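Local structure of uncharacterized protein (Gallus gallus, 3WXB) at residues 119-124 / 130-135; 174-179 / 207-212; 190-195 / 228-233. The protein reduces carbonyl compounds with NAD(P)H as cofactor, as a member of the short-chain dehydrogenase/reductase family. All coordinates share one frame; numbering follows the deposited sequence.

Interaction 1 comes first along the chain. It closes the short connection 125-129 by holding 119-124, in the loop after strand 112-115, to the first turns of helix 130-160. Only after it do the other two contacts begin. Interaction 2 ties strand 173-177 to helix 196-216, and interaction 3 joins the loop before that helix to the loop after strand 222-227. These two cross, because their segments alternate in the order 174-179, 190-195, 207-212, 228-233. Interaction 3 also packs against both others, through Gln194 on Thr124 and Pro228 on Ser178. All three reach NADPH, interaction 1 through Ile119.

Interaction 1: 119-124 / 130-135; sequences IARANT and LKDMSE
Two bends in the side chain of Arg121, at chi2 (101°) and chi3 (98°), carry its guanidinium across to Asp132 and Glu135. Both acids lie on the first turns of helix 130-160. Each has CG beside its own backbone N, and beyond CG the Glu135 chain runs straight.

Arg121 NH2 does most of the gripping. It gives a nearly straight hydrogen bond (169°) to Glu135 OE1 at 2.5 Å. This oxygen lies in the guanidinium plane and is met on its anti side. NH2 also bonds Asp132 OD1 at 2.9 Å, on the anti lone pair of that oxygen, but here the acceptor is tilted from the guanidinium plane. A weak bond from Arg121 NE to the same OD1 (3.3 Å) adds to the grip. Both carboxylates stand nearly perpendicular to the guanidinium. Asp132 OD2 is bonded to Thr129 OG1, just before the helix.

Lys131 NZ bridges to Glu135 OE1 from the syn side at 3.2 Å. It comes within 4.0 Å of Arg121 NH2, and the shared OE1 probably offsets the like charges. With an alanine in place of Arg121, Asp132 OD1 would probably lose its cationic mate, Glu135 OE1 would lose the shorter of these two salt bridges, and the loop would be held less firmly to the helix.

Beside the network, Ile119 CD1 rests 4.1 Å from the backbone oxygen Glu135 O, and Ile119 also packs on Val136 and on NADPH.

The four residues form a surface salt-bridge network. Asp132, in the first turn of the helix, is probably also favoured by the partial positive charge of the helix N terminus. Shared with two cations, Glu135 is likely to stay ionised. Charge pairing thus ties the loop at Arg121 to the start of helix 130-160.

Interaction 2: 174-179 / 207-212; sequences IINISS and MLTRCQ. With NDP (NADPH dihydro-nicotinamide-adenine-dinucleotide phosphate), chain C; EDO (1,2-ethanediol), chain D.
Thr209 and Gln212 of helix 196-216 meet Asn176 of strand 173-177, in the Rossmann-type core of the subunit. Met207, at the start of the segment, turns elsewhere and packs on Gly182 of the second subunit. Leu208 points toward the strand but packs on Pro144 and Leu145 of helix 130-160.

Thr209 makes the polar link. With chi1 at -57°, OG1 sits beside the backbone N and is turned to Asn176. Asn176 ND2 donates to Thr209 OG1 at 2.9 Å. The bond is nearly straight (167°) and lies in the plane of the amide. Thr209 OG1 is also bonded to Leu205 O, one turn earlier, so this buried hydroxyl accepts from Asn176 ND2 and gives its own proton to Leu205 O. Asn176 OD1 is taken by Asn115 ND2, which fixes the rotation of the amide between strand and helix.

Gln212 comes one turn later. Its extended chain brings its amide nearly coplanar with that of Asn176. Ile174 crosses the Gln212 side chain at about a right angle, its CG2 methyl near the end of that chain.

Beyond the strand the chain enters the cofactor site. Ser178 O is 3.2 Å from NADPH C6N, and Ser179 OG is hydrogen-bonded to O2 of a 1,2-ethanediol at 2.5 Å. That diol, probably from the crystallisation liquor, also bonds Tyr198 OH.

Strand 173-177 lies between strands 112-115 and 222-227 of the parallel sheet. The helix runs antiparallel to it (168°), with the segment axes 9.6 Å apart, and helix 130-160 covers Ile174 through Ser148 and Leu155.

Interaction 3: 190-195 / 228-233; sequences WQYGQA and PGWVKT. With NDP (NADPH dihydro-nicotinamide-adenine-dinucleotide phosphate), chain C.
The backbones come nearest at Tyr192 and Trp230, and even there the CA atoms are 11.7 Å apart, so side chains alone make the contact. The loops belong to a short-chain dehydrogenase/reductase of Rossmann fold. One precedes helix 196-216. The other follows strand 222-227 and lines the nicotinamide end of the NADPH site.

The pair is an edge-to-face stack. Trp230 turns the edge of its six-membered ring to the face of Tyr192, with CZ2 over the centre of the phenol ring. The centroids are 5.4 Å apart and the planes are inclined at 58°. Trp230 has CG anti to its backbone N (chi1 -176°), which brings the CZ2 edge over the Tyr192 ring while CD1 stays beside NADPH O7N. The indole is also held from outside: NE1 bonds Gly236 O, and Arg244 makes a cation-pi contact. Tyr192 is exposed and Trp230 buried, so the stack joins a surface ring to a residue of the NADPH pocket.

The backbone of Val231, the residue after Trp230, grips the carboxamide of NADPH. Val231 N donates to NADPH O7N at 2.7 Å, nearly straight (168°). A weak bond of 3.4 Å returns from NADPH N7N to Val231 O. The same O7N lies at the edge of the indole, 3.5 Å from Trp230 CD1. Pro228 CG packs on the nicotinamide, 3.4 Å from C6N. Next to it, Gly229 has backbone angles at which a side chain would strike the preceding carbonyl. The loop's last grip is on the diphosphate: Thr233 OG1, which also takes a bond from Gly236 N, donates to NADPH O1N at 2.6 Å.

Interaction 1: 119-124 / 130-135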
loop_
_atom_site.group_PDB
_atom_site.type_symbol
_atom_site.label_atom_id
_atom_site.label_comp_id
_atom_site.label_asym_id
_atom_site.label_seq_id
_atom_site.Cartn_x
_atom_site.Cartn_y
_atom_site.Cartn_z
ATOM N N ILE A 119 9.943 7.782 5.702
ATOM C CA ILE A 119 9.674 9.165 5.366
ATOM C C ILE A 119 8.199 9.497 5.127
ATOM O O ILE A 119 7.389 8.611 4.710
ATOM C CB ILE A 119 10.504 9.662 4.140
ATOM C CG1 ILE A 119 10.121 8.879 2.871
ATOM C CG2 ILE A 119 12.003 9.621 4.507
ATOM C CD1 ILE A 119 10.741 9.438 1.463
ATOM N N ALA A 120 7.885 10.778 5.334
ATOM C CA ALA A 120 6.567 11.376 5.028
ATOM C C ALA A 120 6.813 12.724 4.324
ATOM O O ALA A 120 7.765 13.443 4.669
ATOM C CB ALA A 120 5.766 11.647 6.305
ATOM N N ARG A 121 5.964 13.075 3.378
ATOM C CA ARG A 121 6.133 14.362 2.714
ATOM C C ARG A 121 4.832 15.130 2.899
ATOM O O ARG A 121 3.813 14.526 3.225
ATOM C CB ARG A 121 6.529 14.156 1.247
ATOM C CG ARG A 121 8.037 14.386 0.999
ATOM C CD ARG A 121 8.967 13.214 0.868
ATOM N NE ARG A 121 9.183 12.941 -0.548
ATOM C CZ ARG A 121 10.279 12.484 -1.159
ATOM N NH1 ARG A 121 11.425 12.196 -0.550
ATOM N NH2 ARG A 121 10.202 12.321 -2.465
ATOM N N ALA A 122 4.872 16.445 2.675
ATOM C CA ALA A 122 3.813 17.371 3.109
ATOM C C ALA A 122 2.929 17.802 1.978
ATOM O O ALA A 122 2.194 18.767 2.080
ATOM C CB ALA A 122 4.426 18.601 3.787
ATOM N N ASN A 123 2.999 17.120 0.867
ATOM C CA ASN A 123 2.114 17.530 -0.215
ATOM C C ASN A 123 0.635 17.064 -0.080
ATOM O O ASN A 123 0.343 15.999 0.490
ATOM C CB ASN A 123 2.746 17.232 -1.571
ATOM C CG ASN A 123 3.401 15.932 -1.613
ATOM O OD1 ASN A 123 2.734 14.920 -1.843
ATOM N ND2 ASN A 123 4.723 15.910 -1.433
ATOM N N THR A 124 -0.289 17.895 -0.550
ATOM C CA THR A 124 -1.734 17.590 -0.535
ATOM C C THR A 124 -2.131 16.809 -1.812
ATOM O O THR A 124 -1.272 16.551 -2.666
ATOM C CB THR A 124 -2.543 18.898 -0.435
ATOM O OG1 THR A 124 -2.073 19.790 -1.442
ATOM C CG2 THR A 124 -2.304 19.576 0.906
ATOM N N LEU A 130 4.332 11.955 -9.209
ATOM C CA LEU A 130 4.913 10.662 -9.513
ATOM C C LEU A 130 6.176 10.425 -8.693
ATOM O O LEU A 130 6.270 9.466 -8.017
ATOM C CB LEU A 130 5.195 10.498 -11.001
ATOM C CG LEU A 130 5.819 9.263 -11.644
ATOM C CD1 LEU A 130 6.947 8.755 -10.941
ATOM C CD2 LEU A 130 4.935 8.219 -11.965
ATOM N N LYS A 131 7.108 11.358 -8.740
ATOM C CA LYS A 131 8.347 11.295 -7.960
ATOM C C LYS A 131 8.108 11.098 -6.439
ATOM O O LYS A 131 8.763 10.255 -5.809
ATOM C CB LYS A 131 9.161 12.596 -8.141
ATOM C CG LYS A 131 10.454 12.636 -7.294
ATOM C CD LYS A 131 11.231 13.977 -7.447
ATOM C CE LYS A 131 12.551 13.947 -6.637
ATOM N NZ LYS A 131 12.228 14.421 -5.249
ATOM N N ASP A 132 7.240 11.912 -5.854
ATOM C CA ASP A 132 6.980 11.813 -4.407
ATOM C C ASP A 132 6.270 10.500 -4.070
ATOM O O ASP A 132 6.700 9.800 -3.151
ATOM C CB ASP A 132 6.240 13.028 -3.865
ATOM C CG ASP A 132 7.103 14.299 -3.934
ATOM O OD1 ASP A 132 8.242 14.254 -3.404
ATOM O OD2 ASP A 132 6.684 15.294 -4.598
ATOM N N MET A 133 5.278 10.110 -4.869
ATOM C CA MET A 133 4.593 8.800 -4.640
ATOM C C MET A 133 5.556 7.623 -4.722
ATOM O O MET A 133 5.556 6.708 -3.880
ATOM C CB MET A 133 3.442 8.572 -5.598
ATOM C CG MET A 133 2.322 9.520 -5.384
ATOM S SD MET A 133 1.176 9.084 -4.036
ATOM C CE MET A 133 0.451 7.616 -4.756
ATOM N N SER A 134 6.368 7.613 -5.770
ATOM C CA SER A 134 7.333 6.577 -5.959
ATOM C C SER A 134 8.474 6.534 -4.918
ATOM O O SER A 134 8.888 5.442 -4.417
ATOM C CB SER A 134 7.838 6.660 -7.420
ATOM O OG SER A 134 8.600 5.506 -7.716
ATOM N N GLU A 135 8.989 7.681 -4.522
ATOM C CA GLU A 135 10.070 7.667 -3.551
ATOM C C GLU A 135 9.640 7.206 -2.135
ATOM O O GLU A 135 10.402 6.526 -1.431
ATOM C CB GLU A 135 10.752 9.029 -3.466
ATOM C CG GLU A 135 11.630 9.252 -4.766
ATOM C CD GLU A 135 12.305 10.600 -4.814
ATOM O OE1 GLU A 135 12.016 11.456 -3.972
ATOM O OE2 GLU A 135 13.147 10.777 -5.727
#

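Interaction 2: 174-179 / 207-212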
loop_
_atom_site.group_PDB
_atom_site.type_symbol
_atom_site.label_atom_id
_atom_site.label_comp_id
_atom_site.label_asym_id
_atom_site.label_seq_id
_atom_site.Cartn_x
_atom_site.Cartn_y
_atom_site.Cartn_z
ATOM N N ILE A 174 9.857 -10.341 12.248
ATOM C CA ILE A 174 9.971 -9.117 11.495
ATOM C C ILE A 174 8.919 -8.159 12.029
ATOM O O ILE A 174 7.776 -8.471 12.085
ATOM C CB ILE A 174 9.761 -9.355 9.988
ATOM C CG1 ILE A 174 10.849 -10.240 9.413
ATOM C CG2 ILE A 174 9.667 -8.052 9.247
ATOM C CD1 ILE A 174 10.485 -10.915 8.190
ATOM N N ILE A 175 9.357 -7.004 12.438
ATOM C CA ILE A 175 8.512 -5.992 12.944
ATOM C C ILE A 175 8.496 -4.824 11.940
ATOM O O ILE A 175 9.485 -4.223 11.704
ATOM C CB ILE A 175 8.997 -5.464 14.308
ATOM C CG1 ILE A 175 9.336 -6.603 15.248
ATOM C CG2 ILE A 175 8.029 -4.494 14.904
ATOM C CD1 ILE A 175 8.311 -7.690 15.226
ATOM N N ASN A 176 7.350 -4.535 11.370
ATOM C CA ASN A 176 7.199 -3.386 10.496
ATOM C C ASN A 176 6.542 -2.198 11.159
ATOM O O ASN A 176 5.413 -2.292 11.540
ATOM C CB ASN A 176 6.486 -3.792 9.233
ATOM C CG ASN A 176 7.272 -4.739 8.437
ATOM O OD1 ASN A 176 8.443 -4.627 8.378
ATOM N ND2 ASN A 176 6.635 -5.701 7.869
ATOM N N ILE A 177 7.260 -1.083 11.298
ATOM C CA ILE A 177 6.670 0.067 11.978
ATOM C C ILE A 177 5.767 0.817 10.967
ATOM O O ILE A 177 6.282 1.523 10.062
ATOM C CB ILE A 177 7.719 1.017 12.560
ATOM C CG1 ILE A 177 8.726 0.246 13.426
ATOM C CG2 ILE A 177 7.010 2.184 13.338
ATOM C CD1 ILE A 177 8.037 -0.480 14.686
ATOM N N SER A 178 4.454 0.738 11.170
ATOM C CA SER A 178 3.493 1.223 10.211
ATOM C C SER A 178 2.803 2.412 10.850
ATOM O O SER A 178 3.377 3.031 11.742
ATOM C CB SER A 178 2.520 0.094 9.876
ATOM O OG SER A 178 1.652 0.412 8.793
ATOM N N SER A 179 1.566 2.702 10.479
ATOM C CA SER A 179 0.865 3.872 10.997
ATOM C C SER A 179 -0.622 3.688 10.771
ATOM O O SER A 179 -1.032 3.158 9.735
ATOM C CB SER A 179 1.269 5.154 10.231
ATOM O OG SER A 179 0.600 6.237 10.838
ATOM N N MET A 207 -0.231 -4.558 4.108
ATOM C CA MET A 207 -0.331 -5.634 3.166
ATOM C C MET A 207 0.893 -6.490 3.142
ATOM O O MET A 207 0.782 -7.748 3.181
ATOM C CB MET A 207 -0.737 -5.148 1.733
ATOM C CG MET A 207 -0.744 -6.299 0.686
ATOM S SD MET A 207 -1.855 -7.755 1.127
ATOM C CE MET A 207 -3.440 -7.113 0.606
ATOM N N LEU A 208 2.077 -5.857 3.020
ATOM C CA LEU A 208 3.324 -6.629 2.994
ATOM C C LEU A 208 3.440 -7.525 4.233
ATOM O O LEU A 208 3.783 -8.719 4.121
ATOM C CB LEU A 208 4.530 -5.705 2.940
ATOM C CG LEU A 208 5.904 -6.330 3.105
ATOM C CD1 LEU A 208 6.201 -7.428 1.952
ATOM C CD2 LEU A 208 7.007 -5.185 3.138
ATOM N N THR A 209 3.153 -6.937 5.377
ATOM C CA THR A 209 3.291 -7.638 6.668
ATOM C C THR A 209 2.375 -8.885 6.694
ATOM O O THR A 209 2.814 -9.999 7.081
ATOM C CB THR A 209 2.923 -6.719 7.808
ATOM O OG1 THR A 209 3.727 -5.533 7.793
ATOM C CG2 THR A 209 3.150 -7.401 9.184
ATOM N N ARG A 210 1.142 -8.704 6.278
ATOM C CA ARG A 210 0.212 -9.801 6.121
ATOM C C ARG A 210 0.792 -10.926 5.237
ATOM O O ARG A 210 0.793 -12.068 5.630
ATOM C CB ARG A 210 -1.112 -9.285 5.564
ATOM C CG ARG A 210 -2.335 -10.101 5.855
ATOM C CD ARG A 210 -2.611 -10.029 7.295
ATOM N NE ARG A 210 -3.966 -10.270 7.723
ATOM C CZ ARG A 210 -4.704 -11.304 7.382
ATOM N NH1 ARG A 210 -4.252 -12.181 6.527
ATOM N NH2 ARG A 210 -5.920 -11.452 7.878
ATOM N N CYS A 211 1.259 -10.579 4.036
ATOM C CA CYS A 211 1.807 -11.568 3.136
ATOM C C CYS A 211 3.018 -12.276 3.768
ATOM O O CYS A 211 3.185 -13.486 3.579
ATOM C CB CYS A 211 2.230 -10.963 1.751
ATOM S SG CYS A 211 0.768 -10.322 0.866
ATOM N N GLN A 212 3.895 -11.513 4.405
ATOM C CA GLN A 212 5.060 -12.061 5.087
ATOM C C GLN A 212 4.583 -13.059 6.172
ATOM O O GLN A 212 5.128 -14.152 6.290
ATOM C CB GLN A 212 5.866 -10.930 5.717
ATOM C CG GLN A 212 6.672 -10.062 4.727
ATOM C CD GLN A 212 7.438 -8.921 5.385
ATOM O OE1 GLN A 212 8.599 -8.637 5.030
ATOM N NE2 GLN A 212 6.838 -8.274 6.285
HETATM P PA NDP C . 12.076 10.451 11.899
HETATM O O1A NDP C . 11.795 11.294 10.698
HETATM O O2A NDP C . 12.281 11.123 13.118
HETATM O O5B NDP C . 13.251 9.553 11.682
HETATM C C5B NDP C . 13.398 8.913 10.382
HETATM C C4B NDP C . 14.495 7.913 10.501
HETATM O O4B NDP C . 14.525 6.990 9.278
HETATM C C3B NDP C . 15.901 8.557 10.528
HETATM O O3B NDP C . 16.770 7.570 11.224
HETATM C C2B NDP C . 16.272 8.566 9.035
HETATM O O2B NDP C . 17.690 8.670 8.781
HETATM C C1B NDP C . 15.771 7.163 8.593
HETATM N N9A NDP C . 15.571 7.138 7.046
HETATM C C8A NDP C . 14.720 7.837 6.256
HETATM N N7A NDP C . 14.949 7.488 4.975
HETATM C C5A NDP C . 16.011 6.698 4.945
HETATM C C6A NDP C . 16.652 6.086 3.934
HETATM N N6A NDP C . 16.243 6.309 2.672
HETATM N N1A NDP C . 17.678 5.257 4.189
HETATM C C2A NDP C . 18.052 4.993 5.483
HETATM N N3A NDP C . 17.395 5.651 6.514
HETATM C C4A NDP C . 16.370 6.446 6.224
HETATM O O3 NDP C . 10.785 9.436 11.926
HETATM P PN NDP C . 10.215 8.729 13.263
HETATM O O1N NDP C . 9.125 9.555 13.765
HETATM O O2N NDP C . 11.314 8.284 14.141
HETATM O O5D NDP C . 9.532 7.458 12.500
HETATM C C5D NDP C . 10.081 6.126 12.467
HETATM C C4D NDP C . 8.996 5.184 11.920
HETATM O O4D NDP C . 7.820 5.327 12.700
HETATM C C3D NDP C . 8.607 5.655 10.489
HETATM O O3D NDP C . 8.442 4.457 9.737
HETATM C C2D NDP C . 7.324 6.363 10.644
HETATM O O2D NDP C . 6.528 6.293 9.463
HETATM C C1D NDP C . 6.693 5.617 11.795
HETATM N N1N NDP C . 5.652 6.437 12.467
HETATM C C2N NDP C . 5.940 7.638 13.133
HETATM C C3N NDP C . 4.919 8.366 13.751
HETATM C C7N NDP C . 5.164 9.544 14.480
HETATM O O7N NDP C . 4.214 10.156 14.973
HETATM N N7N NDP C . 6.471 9.884 14.711
HETATM C C4N NDP C . 3.583 7.922 13.660
HETATM C C5N NDP C . 3.252 6.736 12.992
HETATM C C6N NDP C . 4.265 5.993 12.365
HETATM P P2B NDP C . 18.382 10.151 8.533
HETATM O O1X NDP C . 19.525 9.658 7.751
HETATM O O2X NDP C . 18.571 10.627 9.910
HETATM O O3X NDP C . 17.381 10.898 7.725
HETATM C C1 EDO D . 2.676 10.543 11.240
HETATM O O1 EDO D . 2.129 11.766 10.654
HETATM C C2 EDO D . 1.503 9.623 11.606
HETATM O O2 EDO D . 1.890 8.414 10.894
#

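Interaction 3: 190-195 / 228-233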
loop_
_atom_site.group_PDB
_atom_site.type_symbol
_atom_site.label_atom_id
_atom_site.label_comp_id
_atom_site.label_asym_id
_atom_site.label_seq_id
_atom_site.Cartn_x
_atom_site.Cartn_y
_atom_site.Cartn_z
ATOM N N TRP A 190 -6.161 12.925 9.334
ATOM C CA TRP A 190 -6.539 13.464 7.999
ATOM C C TRP A 190 -6.586 15.008 7.956
ATOM O O TRP A 190 -6.138 15.612 7.011
ATOM C CB TRP A 190 -7.903 12.893 7.539
ATOM C CG TRP A 190 -8.321 13.475 6.181
ATOM C CD1 TRP A 190 -9.238 14.465 5.964
ATOM C CD2 TRP A 190 -7.712 13.200 4.889
ATOM N NE1 TRP A 190 -9.311 14.747 4.608
ATOM C CE2 TRP A 190 -8.395 13.982 3.931
ATOM C CE3 TRP A 190 -6.739 12.290 4.446
ATOM C CZ2 TRP A 190 -8.094 13.927 2.570
ATOM C CZ3 TRP A 190 -6.438 12.230 3.088
ATOM C CH2 TRP A 190 -7.107 13.050 2.168
ATOM N N GLN A 191 -7.148 15.614 9.002
ATOM C CA GLN A 191 -7.261 17.055 9.163
ATOM C C GLN A 191 -5.898 17.727 9.339
ATOM O O GLN A 191 -5.678 18.849 8.827
ATOM C CB GLN A 191 -8.238 17.385 10.331
ATOM C CG GLN A 191 -8.082 16.498 11.637
ATOM C CD GLN A 191 -8.549 14.998 11.502
ATOM O OE1 GLN A 191 -9.678 14.705 11.105
ATOM N NE2 GLN A 191 -7.668 14.074 11.849
ATOM N N TYR A 192 -4.955 17.017 9.979
ATOM C CA TYR A 192 -3.576 17.473 10.111
ATOM C C TYR A 192 -2.779 17.408 8.782
ATOM O O TYR A 192 -2.001 18.284 8.484
ATOM C CB TYR A 192 -2.893 16.640 11.196
ATOM C CG TYR A 192 -1.449 16.954 11.446
ATOM C CD1 TYR A 192 -1.069 18.094 12.162
ATOM C CD2 TYR A 192 -0.450 16.061 11.062
ATOM C CE1 TYR A 192 0.304 18.369 12.408
ATOM C CE2 TYR A 192 0.902 16.353 11.287
ATOM C CZ TYR A 192 1.260 17.509 11.963
ATOM O OH TYR A 192 2.602 17.748 12.165
ATOM N N GLY A 193 -2.968 16.375 7.986
ATOM C CA GLY A 193 -2.216 16.245 6.765
ATOM C C GLY A 193 -2.729 15.117 5.909
ATOM O O GLY A 193 -2.939 13.984 6.419
ATOM N N GLN A 194 -2.874 15.389 4.596
ATOM C CA GLN A 194 -3.409 14.406 3.658
ATOM C C GLN A 194 -2.350 13.365 3.364
ATOM O O GLN A 194 -2.596 12.158 3.493
ATOM C CB GLN A 194 -3.892 15.073 2.361
ATOM C CG GLN A 194 -5.075 16.016 2.640
ATOM C CD GLN A 194 -5.652 16.685 1.383
ATOM O OE1 GLN A 194 -5.037 16.703 0.338
ATOM N NE2 GLN A 194 -6.831 17.245 1.518
ATOM N N ALA A 195 -1.182 13.833 2.929
ATOM C CA ALA A 195 0.006 12.976 2.730
ATOM C C ALA A 195 -0.304 11.621 2.094
ATOM O O ALA A 195 0.062 10.565 2.626
ATOM C CB ALA A 195 0.730 12.819 4.057
ATOM N N PRO A 228 3.078 3.188 16.325
ATOM C CA PRO A 228 3.859 3.660 17.477
ATOM C C PRO A 228 3.169 4.753 18.202
ATOM O O PRO A 228 3.643 5.196 19.224
ATOM C CB PRO A 228 5.165 4.146 16.844
ATOM C CG PRO A 228 4.728 4.604 15.475
ATOM C CD PRO A 228 3.663 3.674 15.030
ATOM N N GLY A 229 2.024 5.168 17.704
ATOM C CA GLY A 229 1.324 6.274 18.306
ATOM C C GLY A 229 1.701 7.549 17.518
ATOM O O GLY A 229 2.380 7.471 16.513
ATOM N N TRP A 230 1.245 8.708 17.957
ATOM C CA TRP A 230 1.695 9.973 17.369
ATOM C C TRP A 230 2.845 10.513 18.221
ATOM O O TRP A 230 2.632 11.129 19.306
ATOM C CB TRP A 230 0.526 10.922 17.326
ATOM C CG TRP A 230 0.796 12.264 16.649
ATOM C CD1 TRP A 230 1.892 12.602 15.885
ATOM C CD2 TRP A 230 -0.059 13.404 16.648
ATOM N NE1 TRP A 230 1.769 13.889 15.436
ATOM C CE2 TRP A 230 0.578 14.402 15.874
ATOM C CE3 TRP A 230 -1.306 13.689 17.232
ATOM C CZ2 TRP A 230 0.027 15.672 15.692
ATOM C CZ3 TRP A 230 -1.846 14.929 17.049
ATOM C CH2 TRP A 230 -1.184 15.915 16.271
ATOM N N VAL A 231 4.047 10.312 17.710
ATOM C CA VAL A 231 5.238 10.350 18.522
ATOM C C VAL A 231 5.938 11.690 18.309
ATOM O O VAL A 231 5.997 12.167 17.188
ATOM C CB VAL A 231 6.199 9.158 18.276
ATOM C CG1 VAL A 231 7.272 9.082 19.440
ATOM C CG2 VAL A 231 5.431 7.736 18.160
ATOM N N LYS A 232 6.441 12.257 19.410
ATOM C CA LYS A 232 7.200 13.513 19.423
ATOM C C LYS A 232 8.596 13.320 18.799
ATOM O O LYS A 232 9.569 13.031 19.488
ATOM C CB LYS A 232 7.190 14.097 20.866
ATOM C CG LYS A 232 8.522 13.970 21.769
ATOM C CD LYS A 232 9.350 12.589 21.748
ATOM C CE LYS A 232 10.223 12.461 22.970
ATOM N NZ LYS A 232 10.135 13.754 23.827
ATOM N N THR A 233 8.666 13.409 17.464
ATOM C CA THR A 233 9.908 13.191 16.719
ATOM C C THR A 233 9.892 14.266 15.642
ATOM O O THR A 233 8.901 14.995 15.537
ATOM C CB THR A 233 9.935 11.850 15.991
ATOM O OG1 THR A 233 8.979 11.880 14.906
ATOM C CG2 THR A 233 9.693 10.650 16.972
HETATM P PA NDP C . 12.076 10.451 11.899
HETATM O O1A NDP C . 11.795 11.294 10.698
HETATM O O2A NDP C . 12.281 11.123 13.118
HETATM O O5B NDP C . 13.251 9.553 11.682
HETATM C C5B NDP C . 13.398 8.913 10.382
HETATM C C4B NDP C . 14.495 7.913 10.501
HETATM O O4B NDP C . 14.525 6.990 9.278
HETATM C C3B NDP C . 15.901 8.557 10.528
HETATM O O3B NDP C . 16.770 7.570 11.224
HETATM C C2B NDP C . 16.272 8.566 9.035
HETATM O O2B NDP C . 17.690 8.670 8.781
HETATM C C1B NDP C . 15.771 7.163 8.593
HETATM N N9A NDP C . 15.571 7.138 7.046
HETATM C C8A NDP C . 14.720 7.837 6.256
HETATM N N7A NDP C . 14.949 7.488 4.975
HETATM C C5A NDP C . 16.011 6.698 4.945
HETATM C C6A NDP C . 16.652 6.086 3.934
HETATM N N6A NDP C . 16.243 6.309 2.672
HETATM N N1A NDP C . 17.678 5.257 4.189
HETATM C C2A NDP C . 18.052 4.993 5.483
HETATM N N3A NDP C . 17.395 5.651 6.514
HETATM C C4A NDP C . 16.370 6.446 6.224
HETATM O O3 NDP C . 10.785 9.436 11.926
HETATM P PN NDP C . 10.215 8.729 13.263
HETATM O O1N NDP C . 9.125 9.555 13.765
HETATM O O2N NDP C . 11.314 8.284 14.141
HETATM O O5D NDP C . 9.532 7.458 12.500
HETATM C C5D NDP C . 10.081 6.126 12.467
HETATM C C4D NDP C . 8.996 5.184 11.920
HETATM O O4D NDP C . 7.820 5.327 12.700
HETATM C C3D NDP C . 8.607 5.655 10.489
HETATM O O3D NDP C . 8.442 4.457 9.737
HETATM C C2D NDP C . 7.324 6.363 10.644
HETATM O O2D NDP C . 6.528 6.293 9.463
HETATM C C1D NDP C . 6.693 5.617 11.795
HETATM N N1N NDP C . 5.652 6.437 12.467
HETATM C C2N NDP C . 5.940 7.638 13.133
HETATM C C3N NDP C . 4.919 8.366 13.751
HETATM C C7N NDP C . 5.164 9.544 14.480
HETATM O O7N NDP C . 4.214 10.156 14.973
HETATM N N7N NDP C . 6.471 9.884 14.711
HETATM C C4N NDP C . 3.583 7.922 13.660
HETATM C C5N NDP C . 3.252 6.736 12.992
HETATM C C6N NDP C . 4.265 5.993 12.365
HETATM P P2B NDP C . 18.382 10.151 8.533
HETATM O O1X NDP C . 19.525 9.658 7.751
HETATM O O2X NDP C . 18.571 10.627 9.910
HETATM O O3X NDP C . 17.381 10.898 7.725
#